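PDB 2XC8: GENE 22 product from Bacillus phage spp1, which is of unknown function but resembles in fold a domain of the receptor-binding protein of lactococcal phage p2. Local coordinates for residues V44-T49 / V56-Y61; Y61-V66 / S72-K77; L94-V99 / F114-E119. One frame throughout, in Å; residues are numbered along the deposited sequence.

Interaction 1 (V44-T49 / V56-Y61)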
loop_
_atom_site.group_PDB
_atom_site.type_symbol
_atom_site.label_atom_id
_atom_site.label_comp_id
_atom_site.label_asym_id
_atom_site.label_seq_id
_atom_site.Cartn_x
_atom_site.Cartn_y
_atom_site.Cartn_z
ATOM N N VAL B 44 -10.259 -4.572 10.415
ATOM C CA VAL B 44 -10.009 -3.689 11.529
ATOM C C VAL B 44 -9.644 -2.330 11.020
ATOM O O VAL B 44 -8.986 -2.195 10.049
ATOM C CB VAL B 44 -8.901 -4.220 12.488
ATOM C CG1 VAL B 44 -7.559 -4.170 11.874
ATOM C CG2 VAL B 44 -8.907 -3.495 13.754
ATOM N N SER B 45 -10.102 -1.316 11.700
ATOM C CA SER B 45 -9.699 0.019 11.407
ATOM C C SER B 45 -9.626 0.933 12.634
ATOM O O SER B 45 -10.246 0.658 13.616
ATOM C CB SER B 45 -10.537 0.583 10.252
ATOM O OG SER B 45 -11.801 0.942 10.640
ATOM N N PHE B 46 -8.834 1.996 12.564
ATOM C CA PHE B 46 -8.696 2.954 13.659
ATOM C C PHE B 46 -8.271 4.333 13.161
ATOM O O PHE B 46 -7.566 4.449 12.155
ATOM C CB PHE B 46 -7.733 2.434 14.743
ATOM C CG PHE B 46 -6.325 2.185 14.260
ATOM C CD1 PHE B 46 -5.343 3.164 14.401
ATOM C CD2 PHE B 46 -5.972 0.963 13.690
ATOM C CE1 PHE B 46 -4.038 2.937 13.967
ATOM C CE2 PHE B 46 -4.670 0.727 13.252
ATOM C CZ PHE B 46 -3.701 1.716 13.393
ATOM N N ASP B 47 -8.709 5.369 13.872
ATOM C CA ASP B 47 -8.323 6.742 13.564
ATOM C C ASP B 47 -6.904 7.016 14.044
ATOM O O ASP B 47 -6.498 6.541 15.108
ATOM C CB ASP B 47 -9.285 7.739 14.220
ATOM C CG ASP B 47 -10.715 7.604 13.718
ATOM O OD1 ASP B 47 -10.914 7.278 12.528
ATOM O OD2 ASP B 47 -11.645 7.837 14.519
ATOM N N LEU B 48 -6.154 7.779 13.254
ATOM C CA LEU B 48 -4.833 8.243 13.663
ATOM C C LEU B 48 -4.979 9.607 14.334
ATOM O O LEU B 48 -4.501 10.630 13.831
ATOM C CB LEU B 48 -3.869 8.281 12.471
ATOM C CG LEU B 48 -3.396 6.923 11.936
ATOM C CD1 LEU B 48 -2.809 7.069 10.540
ATOM C CD2 LEU B 48 -2.391 6.261 12.878
ATOM N N THR B 49 -5.656 9.594 15.481
ATOM C CA THR B 49 -6.020 10.800 16.216
ATOM C C THR B 49 -4.800 11.443 16.875
ATOM O O THR B 49 -4.098 10.792 17.653
ATOM C CB THR B 49 -7.099 10.499 17.289
ATOM O OG1 THR B 49 -8.163 9.737 16.704
ATOM C CG2 THR B 49 -7.669 11.788 17.873
ATOM N N VAL B 56 1.648 11.088 19.300
ATOM C CA VAL B 56 1.012 9.833 19.692
ATOM C C VAL B 56 1.536 8.670 18.854
ATOM O O VAL B 56 1.557 8.743 17.625
ATOM C CB VAL B 56 -0.530 9.909 19.573
ATOM C CG1 VAL B 56 -1.158 8.632 20.081
ATOM C CG2 VAL B 56 -1.078 11.098 20.346
ATOM N N GLU B 57 1.957 7.602 19.528
ATOM C CA GLU B 57 2.406 6.382 18.860
ATOM C C GLU B 57 1.272 5.367 18.780
ATOM O O GLU B 57 0.650 5.040 19.792
ATOM C CB GLU B 57 3.592 5.763 19.599
ATOM C CG GLU B 57 4.879 6.566 19.525
ATOM C CD GLU B 57 6.024 5.906 20.275
ATOM O OE1 GLU B 57 5.768 5.167 21.250
ATOM O OE2 GLU B 57 7.188 6.134 19.885
ATOM N N TYR B 58 1.011 4.875 17.572
ATOM C CA TYR B 58 0.008 3.837 17.357
ATOM C C TYR B 58 0.668 2.529 16.957
ATOM O O TYR B 58 1.509 2.496 16.054
ATOM C CB TYR B 58 -1.000 4.267 16.293
ATOM C CG TYR B 58 -1.963 5.327 16.764
ATOM C CD1 TYR B 58 -3.142 4.979 17.424
ATOM C CD2 TYR B 58 -1.699 6.677 16.553
ATOM C CE1 TYR B 58 -4.032 5.950 17.861
ATOM C CE2 TYR B 58 -2.583 7.657 16.984
ATOM C CZ TYR B 58 -3.746 7.287 17.639
ATOM O OH TYR B 58 -4.627 8.248 18.070
HETATM N N MSE B 59 0.272 1.460 17.616
HETATM C CA MSE B 59 0.790 0.144 17.384
HETATM C C MSE B 59 -0.230 -0.939 17.235
HETATM O O MSE B 59 -1.003 -1.199 18.102
HETATM C CB MSE B 59 1.715 -0.224 18.508
HETATM C CG MSE B 59 3.014 -0.696 18.028
HETATM SE SE MSE B 59 4.394 0.593 18.036
HETATM C CE MSE B 59 5.211 -0.089 19.571
ATOM N N LEU B 60 -0.206 -1.585 16.094
ATOM C CA LEU B 60 -1.186 -2.625 15.801
ATOM C C LEU B 60 -0.549 -4.012 15.869
ATOM O O LEU B 60 0.476 -4.265 15.233
ATOM C CB LEU B 60 -1.823 -2.383 14.427
ATOM C CG LEU B 60 -2.972 -3.284 13.961
ATOM C CD1 LEU B 60 -4.230 -3.084 14.802
ATOM C CD2 LEU B 60 -3.273 -3.030 12.492
ATOM N N TYR B 61 -1.163 -4.899 16.648
ATOM C CA TYR B 61 -0.650 -6.253 16.848
ATOM C C TYR B 61 -1.591 -7.310 16.280
ATOM O O TYR B 61 -2.807 -7.236 16.467
ATOM C CB TYR B 61 -0.418 -6.535 18.338
ATOM C CG TYR B 61 0.394 -5.488 19.073
ATOM C CD1 TYR B 61 1.741 -5.281 18.773
ATOM C CD2 TYR B 61 -0.181 -4.721 20.084
ATOM C CE1 TYR B 61 2.489 -4.322 19.451
ATOM C CE2 TYR B 61 0.559 -3.762 20.769
ATOM C CZ TYR B 61 1.892 -3.569 20.448
ATOM O OH TYR B 61 2.628 -2.622 21.122
#
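Tyr58 reaches across from strand 56-64 to the loop just past strand 37-47, where its OH donates a 2.6 Å hydrogen bond to Thr49 O. The donor lies in the carbonyl plane, on a lone pair, with a C=O...OH angle of 120°. Beside this polar end the contact is apolar. Leu48 CD2 lies obliquely against the Tyr58 ring, 3.8 Å from Tyr58 CD2. Phe46 CG stands between its backbone N and carbonyl carbon (chi1 61°), which carries the ring in between Tyr58 and Leu60. The rings of Phe46 and Tyr58 are tilted by 27° and slid apart, centroids 5.9 Å from each other, so they barely overlap; Phe46 CE1 instead approaches Tyr58 CB at 4.1 Å. The far edge of the Phe46 ring meets Leu60, whose CD2 lies near the ring plane, 4.1 Å from Phe46 CE2.

An inverse gamma turn centred on Leu48 shapes the chain just before the acceptor, while Lys77 adds a weak hydrogen bond to Tyr58 OH. The two strands run antiparallel with axes 10.1 Å apart and belong to different sheets, facing each other as the layers of a beta sandwich do. Apolar side chains fill the interlayer, and the tyrosine hydroxyl gives a loop carbonyl a partner at its margin, tying one layer to the other.

Interaction 2 (Y61-V66 / S72-K77)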
loop_
_atom_site.group_PDB
_atom_site.type_symbol
_atom_site.label_atom_id
_atom_site.label_comp_id
_atom_site.label_asym_id
_atom_site.label_seq_id
_atom_site.Cartn_x
_atom_site.Cartn_y
_atom_site.Cartn_z
ATOM N N TYR B 61 -1.163 -4.899 16.648
ATOM C CA TYR B 61 -0.650 -6.253 16.848
ATOM C C TYR B 61 -1.591 -7.310 16.280
ATOM O O TYR B 61 -2.807 -7.236 16.467
ATOM C CB TYR B 61 -0.418 -6.535 18.338
ATOM C CG TYR B 61 0.394 -5.488 19.073
ATOM C CD1 TYR B 61 1.741 -5.281 18.773
ATOM C CD2 TYR B 61 -0.181 -4.721 20.084
ATOM C CE1 TYR B 61 2.489 -4.322 19.451
ATOM C CE2 TYR B 61 0.559 -3.762 20.769
ATOM C CZ TYR B 61 1.892 -3.569 20.448
ATOM O OH TYR B 61 2.628 -2.622 21.122
ATOM N N LEU B 62 -1.016 -8.289 15.586
ATOM C CA LEU B 62 -1.753 -9.470 15.155
ATOM C C LEU B 62 -1.229 -10.673 15.928
ATOM O O LEU B 62 -0.078 -11.078 15.761
ATOM C CB LEU B 62 -1.620 -9.687 13.642
ATOM C CG LEU B 62 -2.506 -10.756 12.991
ATOM C CD1 LEU B 62 -3.968 -10.325 12.955
ATOM C CD2 LEU B 62 -2.015 -11.085 11.590
ATOM N N HIS B 63 -2.081 -11.225 16.787
ATOM C CA HIS B 63 -1.698 -12.329 17.664
ATOM C C HIS B 63 -2.689 -13.485 17.581
ATOM O O HIS B 63 -3.839 -13.303 17.175
ATOM C CB HIS B 63 -1.564 -11.841 19.109
ATOM C CG HIS B 63 -2.719 -11.010 19.571
ATOM N ND1 HIS B 63 -3.869 -11.561 20.095
ATOM C CD2 HIS B 63 -2.908 -9.671 19.575
ATOM C CE1 HIS B 63 -4.714 -10.594 20.407
ATOM N NE2 HIS B 63 -4.155 -9.438 20.100
HETATM N N MSE B 64 -2.232 -14.671 17.976
HETATM C CA MSE B 64 -3.035 -15.884 17.885
HETATM C C MSE B 64 -3.067 -16.700 19.174
HETATM O O MSE B 64 -2.047 -16.845 19.852
HETATM C CB MSE B 64 -2.503 -16.780 16.762
HETATM C CG MSE B 64 -3.337 -18.029 16.493
HETATM SE SE MSE B 64 -2.374 -19.373 15.461
HETATM C CE MSE B 64 -2.096 -18.348 13.830
ATOM N N ASN B 65 -4.245 -17.221 19.508
ATOM C CA ASN B 65 -4.356 -18.097 20.665
ATOM C C ASN B 65 -3.983 -19.444 20.059
ATOM O O ASN B 65 -4.705 -19.961 19.207
ATOM C CB ASN B 65 -5.786 -18.115 21.219
ATOM C CG ASN B 65 -5.969 -19.101 22.369
ATOM O OD1 ASN B 65 -5.671 -20.291 22.247
ATOM N ND2 ASN B 65 -6.484 -18.606 23.488
ATOM N N VAL B 66 -2.853 -20.002 20.487
ATOM C CA VAL B 66 -2.306 -21.218 19.868
ATOM C C VAL B 66 -3.166 -22.473 20.053
ATOM O O VAL B 66 -3.075 -23.411 19.257
ATOM C CB VAL B 66 -0.838 -21.505 20.308
ATOM C CG1 VAL B 66 0.108 -20.450 19.743
ATOM C CG2 VAL B 66 -0.717 -21.596 21.832
ATOM N N SER B 72 -6.428 -12.582 16.381
ATOM C CA SER B 72 -7.071 -11.324 16.778
ATOM C C SER B 72 -6.177 -10.088 16.643
ATOM O O SER B 72 -4.954 -10.197 16.526
ATOM C CB SER B 72 -7.598 -11.431 18.213
ATOM O OG SER B 72 -8.541 -12.482 18.336
ATOM N N TRP B 73 -6.815 -8.916 16.664
ATOM C CA TRP B 73 -6.126 -7.628 16.607
ATOM C C TRP B 73 -6.069 -6.951 17.975
ATOM O O TRP B 73 -7.019 -7.025 18.759
ATOM C CB TRP B 73 -6.825 -6.679 15.633
ATOM C CG TRP B 73 -6.769 -7.070 14.188
ATOM C CD1 TRP B 73 -7.802 -7.540 13.430
ATOM C CD2 TRP B 73 -5.633 -6.999 13.317
ATOM N NE1 TRP B 73 -7.381 -7.774 12.144
ATOM C CE2 TRP B 73 -6.053 -7.451 12.045
ATOM C CE3 TRP B 73 -4.299 -6.604 13.486
ATOM C CZ2 TRP B 73 -5.187 -7.520 10.949
ATOM C CZ3 TRP B 73 -3.437 -6.672 12.394
ATOM C CH2 TRP B 73 -3.887 -7.127 11.141
ATOM N N SER B 74 -4.948 -6.287 18.243
ATOM C CA SER B 74 -4.792 -5.434 19.415
ATOM C C SER B 74 -4.132 -4.125 19.003
ATOM O O SER B 74 -3.257 -4.112 18.135
ATOM C CB SER B 74 -3.947 -6.124 20.486
ATOM O OG SER B 74 -4.716 -7.064 21.215
ATOM N N LEU B 75 -4.559 -3.028 19.621
ATOM C CA LEU B 75 -3.971 -1.722 19.347
ATOM C C LEU B 75 -3.441 -1.080 20.618
ATOM O O LEU B 75 -4.153 -0.975 21.620
ATOM C CB LEU B 75 -4.984 -0.790 18.669
ATOM C CG LEU B 75 -4.550 0.628 18.274
ATOM C CD1 LEU B 75 -3.678 0.622 17.023
ATOM C CD2 LEU B 75 -5.768 1.513 18.065
ATOM N N CYS B 76 -2.182 -0.659 20.566
ATOM C CA CYS B 76 -1.598 0.122 21.642
ATOM C C CYS B 76 -1.422 1.570 21.204
ATOM O O CYS B 76 -0.972 1.849 20.088
ATOM C CB CYS B 76 -0.264 -0.470 22.095
ATOM S SG CYS B 76 0.464 0.389 23.505
ATOM N N LYS B 77 -1.807 2.486 22.066
ATOM C CA LYS B 77 -1.601 3.895 21.894
ATOM C C LYS B 77 -0.726 4.470 23.003
ATOM O O LYS B 77 -0.920 4.260 24.147
ATOM C CB LYS B 77 -2.945 4.589 21.883
ATOM C CG LYS B 77 -2.994 5.933 21.260
ATOM C CD LYS B 77 -4.195 6.731 21.736
ATOM C CE LYS B 77 -4.078 8.206 21.386
ATOM N NZ LYS B 77 -5.358 8.888 21.138
#
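The beta hairpin of strands 56-64 and 71-79 lies at one edge of the chain's five-stranded sheet, and this contact is part of its antiparallel ladder. Tyr61 with Ser74 and His63 with Ser72 are hydrogen-bonded pairs; Leu62 with Trp73, between them, is a non-hydrogen-bonded pair. In the first, Tyr61 N gives a 2.7 Å bond to Ser74 O, and Ser74 N returns one to Tyr61 O; in the second, Ser72 N reaches His63 O at 2.8 Å, and His63 N bonds Ser72 O.

On one face of the sheet Leu62 CD1 sits squarely over the six-membered ring of Trp73, 3.4 Å from its centroid and 3° off the ring normal, a CH-pi contact. The indole nitrogen, Trp73 NE1, is hydrogen-bonded to Glu42 O, which helps to hold the ring under that methyl.

Tyr61, His63, Ser72 and Ser74 occupy the other face. Here Tyr61 CE2 packs 3.6 Å from Cys76 CB; the SG of Cys76 forms the disulfide to Cys86, and residues 74-76 pair in parallel with a strand of the second subunit, so the sheet runs on across the interface. With chi1 at 48°, His63 CG stands between its backbone N and carbonyl carbon, and the imidazole folds back over the ladder. Ser72 O lies 3.6 Å above the imidazole plane of His63, over its centre, while His63 NE2 meets Ser74 OG at 2.7 Å. Gripped at ND1 by Glu92 and at NE2 by Ser74, the imidazole is pinned at both nitrogens; the neighbouring carboxylate may polarise the ring, while either NE2 or OG could be the donor between His63 and Ser74.

Interaction 3 (L94-V99 / F114-E119)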
loop_
_atom_site.group_PDB
_atom_site.type_symbol
_atom_site.label_atom_id
_atom_site.label_comp_id
_atom_site.label_asym_id
_atom_site.label_seq_id
_atom_site.Cartn_x
_atom_site.Cartn_y
_atom_site.Cartn_z
ATOM N N LEU B 94 2.320 -13.601 19.398
ATOM C CA LEU B 94 2.372 -12.464 18.529
ATOM C C LEU B 94 2.917 -12.875 17.188
ATOM O O LEU B 94 3.949 -13.455 17.075
ATOM C CB LEU B 94 3.156 -11.311 19.126
ATOM C CG LEU B 94 3.392 -10.054 18.304
ATOM C CD1 LEU B 94 2.235 -9.164 18.174
ATOM C CD2 LEU B 94 4.477 -9.332 18.925
ATOM N N ILE B 95 2.155 -12.564 16.171
ATOM C CA ILE B 95 2.437 -12.995 14.841
ATOM C C ILE B 95 3.115 -11.885 14.101
ATOM O O ILE B 95 4.146 -12.093 13.577
ATOM C CB ILE B 95 1.156 -13.461 14.114
ATOM C CG1 ILE B 95 0.492 -14.633 14.833
ATOM C CG2 ILE B 95 1.448 -13.807 12.733
ATOM C CD1 ILE B 95 1.302 -15.869 14.969
HETATM N N MSE B 96 2.528 -10.706 14.077
HETATM C CA MSE B 96 3.118 -9.574 13.403
HETATM C C MSE B 96 2.723 -8.170 13.852
HETATM O O MSE B 96 1.699 -7.977 14.435
HETATM C CB MSE B 96 2.900 -9.661 11.903
HETATM C CG MSE B 96 1.483 -9.686 11.484
HETATM SE SE MSE B 96 1.102 -9.831 9.659
HETATM C CE MSE B 96 1.915 -11.435 9.264
ATOM N N TYR B 97 3.594 -7.207 13.590
ATOM C CA TYR B 97 3.304 -5.812 13.898
ATOM C C TYR B 97 3.145 -5.076 12.584
ATOM O O TYR B 97 4.055 -4.425 12.158
ATOM C CB TYR B 97 4.360 -5.018 14.688
ATOM C CG TYR B 97 5.113 -5.701 15.766
ATOM C CD1 TYR B 97 6.176 -6.518 15.468
ATOM C CD2 TYR B 97 4.831 -5.459 17.094
ATOM C CE1 TYR B 97 6.878 -7.139 16.442
ATOM C CE2 TYR B 97 5.536 -6.056 18.082
ATOM C CZ TYR B 97 6.565 -6.902 17.757
ATOM O OH TYR B 97 7.302 -7.541 18.711
ATOM N N PRO B 98 1.998 -5.157 11.945
ATOM C CA PRO B 98 1.968 -4.585 10.589
ATOM C C PRO B 98 1.854 -3.053 10.494
ATOM O O PRO B 98 2.125 -2.496 9.429
ATOM C CB PRO B 98 0.749 -5.260 9.949
ATOM C CG PRO B 98 -0.140 -5.596 11.090
ATOM C CD PRO B 98 0.748 -5.870 12.275
ATOM N N VAL B 99 1.460 -2.383 11.577
ATOM C CA VAL B 99 1.330 -0.917 11.570
ATOM C C VAL B 99 2.007 -0.275 12.788
ATOM O O VAL B 99 1.758 -0.671 13.929
ATOM C CB VAL B 99 -0.159 -0.451 11.477
ATOM C CG1 VAL B 99 -0.256 1.072 11.409
ATOM C CG2 VAL B 99 -0.857 -1.071 10.271
ATOM N N PHE B 114 3.705 -2.541 7.307
ATOM C CA PHE B 114 4.416 -3.759 6.926
ATOM C C PHE B 114 3.475 -4.718 6.201
ATOM O O PHE B 114 2.487 -5.186 6.775
ATOM C CB PHE B 114 5.033 -4.438 8.156
ATOM C CG PHE B 114 6.181 -3.678 8.768
ATOM C CD1 PHE B 114 7.486 -3.887 8.329
ATOM C CD2 PHE B 114 5.959 -2.764 9.794
ATOM C CE1 PHE B 114 8.552 -3.189 8.896
ATOM C CE2 PHE B 114 7.018 -2.061 10.368
ATOM C CZ PHE B 114 8.316 -2.275 9.917
ATOM N N LEU B 115 3.783 -4.997 4.936
ATOM C CA LEU B 115 2.978 -5.904 4.121
ATOM C C LEU B 115 3.727 -7.204 3.852
ATOM O O LEU B 115 4.682 -7.235 3.071
ATOM C CB LEU B 115 2.567 -5.239 2.800
ATOM C CG LEU B 115 1.645 -4.013 2.826
ATOM C CD1 LEU B 115 1.408 -3.510 1.413
ATOM C CD2 LEU B 115 0.313 -4.314 3.508
ATOM N N TYR B 116 3.286 -8.278 4.505
ATOM C CA TYR B 116 3.968 -9.565 4.398
ATOM C C TYR B 116 3.492 -10.337 3.171
ATOM O O TYR B 116 2.297 -10.401 2.871
ATOM C CB TYR B 116 3.981 -10.300 5.743
ATOM C CG TYR B 116 4.707 -9.516 6.818
ATOM C CD1 TYR B 116 6.102 -9.529 6.902
ATOM C CD2 TYR B 116 4.001 -8.739 7.734
ATOM C CE1 TYR B 116 6.770 -8.796 7.882
ATOM C CE2 TYR B 116 4.657 -8.006 8.717
ATOM C CZ TYR B 116 6.041 -8.038 8.785
ATOM O OH TYR B 116 6.694 -7.315 9.756
ATOM N N GLU B 117 4.469 -10.924 2.482
ATOM C CA GLU B 117 4.214 -11.647 1.244
ATOM C C GLU B 117 4.673 -13.109 1.256
ATOM O O GLU B 117 5.472 -13.508 2.109
ATOM C CB GLU B 117 5.069 -10.866 0.246
ATOM C CG GLU B 117 4.469 -10.646 -1.130
ATOM C CD GLU B 117 5.400 -9.821 -2.010
ATOM O OE1 GLU B 117 6.085 -10.418 -2.870
ATOM O OE2 GLU B 117 5.462 -8.582 -1.834
ATOM N N LYS B 118 4.170 -13.897 0.305
ATOM C CA LYS B 118 4.586 -15.294 0.116
ATOM C C LYS B 118 6.025 -15.376 -0.406
ATOM O O LYS B 118 6.426 -14.578 -1.257
ATOM C CB LYS B 118 3.614 -16.006 -0.842
ATOM C CG LYS B 118 3.998 -17.433 -1.274
ATOM C CD LYS B 118 3.840 -18.449 -0.147
ATOM C CE LYS B 118 3.880 -19.899 -0.686
ATOM N NZ LYS B 118 3.615 -20.884 0.403
ATOM N N GLU B 119 6.789 -16.342 0.104
ATOM C CA GLU B 119 8.191 -16.536 -0.291
ATOM C C GLU B 119 8.349 -17.124 -1.702
ATOM O O GLU B 119 7.358 -17.430 -2.370
ATOM C CB GLU B 119 8.936 -17.396 0.741
ATOM C CG GLU B 119 9.350 -16.640 2.006
ATOM C CD GLU B 119 10.126 -17.496 3.003
ATOM O OE1 GLU B 119 10.145 -18.738 2.858
ATOM O OE2 GLU B 119 10.717 -16.919 3.941
#
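Phe114 and Pro98 supply the backbone link between the two strands: Phe114 N donates to Pro98 O over 2.6 Å, with an N-H...O angle of 169°. It is the one hydrogen bond between residues 94-99 and 114-119, and the strands splay away from it, diverging from a strict antiparallel course.

Around this bond, side chains meet backbone oxygens. Phe114 CD2 approaches Tyr97 O at 3.5 Å, obliquely to the ring, whereas Pro98 O lies at the ring's edge. In return, Pro98 CB comes within 3.6 Å of Phe114 O, so the proline and phenylalanine each rest on the other's main chain.

Met96, a selenomethionine, makes a Met-aromatic contact with Tyr116 through its selenium. The SE atom of Met96 lies 4.8 Å from the centroid of the Tyr116 ring and 63° off the ring normal, an oblique approach rather than one over the face. The closest touch is Met96 SE to Tyr116 CD2, 3.6 Å. A bend at chi3 (60°) brings the terminal methyl to one side of the ring plane, setting Met96 CE 3.7 Å from Tyr116 CD2. This contact bridges the strands where their backbones have already parted; beyond it, Met96 also touches Leu13 and Leu31, and Tyr116 touches Tyr12, all from strands of the other sheet.

Strand 93-103 is itself irregular at its other edge, against strand 56-64, where Ile95 and Met96 both face Leu62. The whole is a beta hairpin that opens toward one end, its first strand distorted by a classic beta bulge and the gap between its strands spanned by a Met-aromatic contact.

Overall arrangement
Strand 56-64 links the three contacts. Interaction 1 uses its first half to face the opposing sheet, and interaction 2 its second half to pair with strand 71-79; they share Tyr61, and their centres are about 12 Å apart. Strand 93-103 of interaction 3 lies along the other edge of strand 56-64, joined to it by probable hydrogen bonds from Leu60 N to Val99 O (3.1 Å) and from Ile95 N to Leu62 O (2.7 Å). Trp73 also packs on Pro98. Strand 56-64 thus pairs laterally on both edges while one face packs on the opposing sheet. The centres of interactions 1 and 3 are about 16 Å apart. The second subunit touches interactions 1 and 2 but not 3.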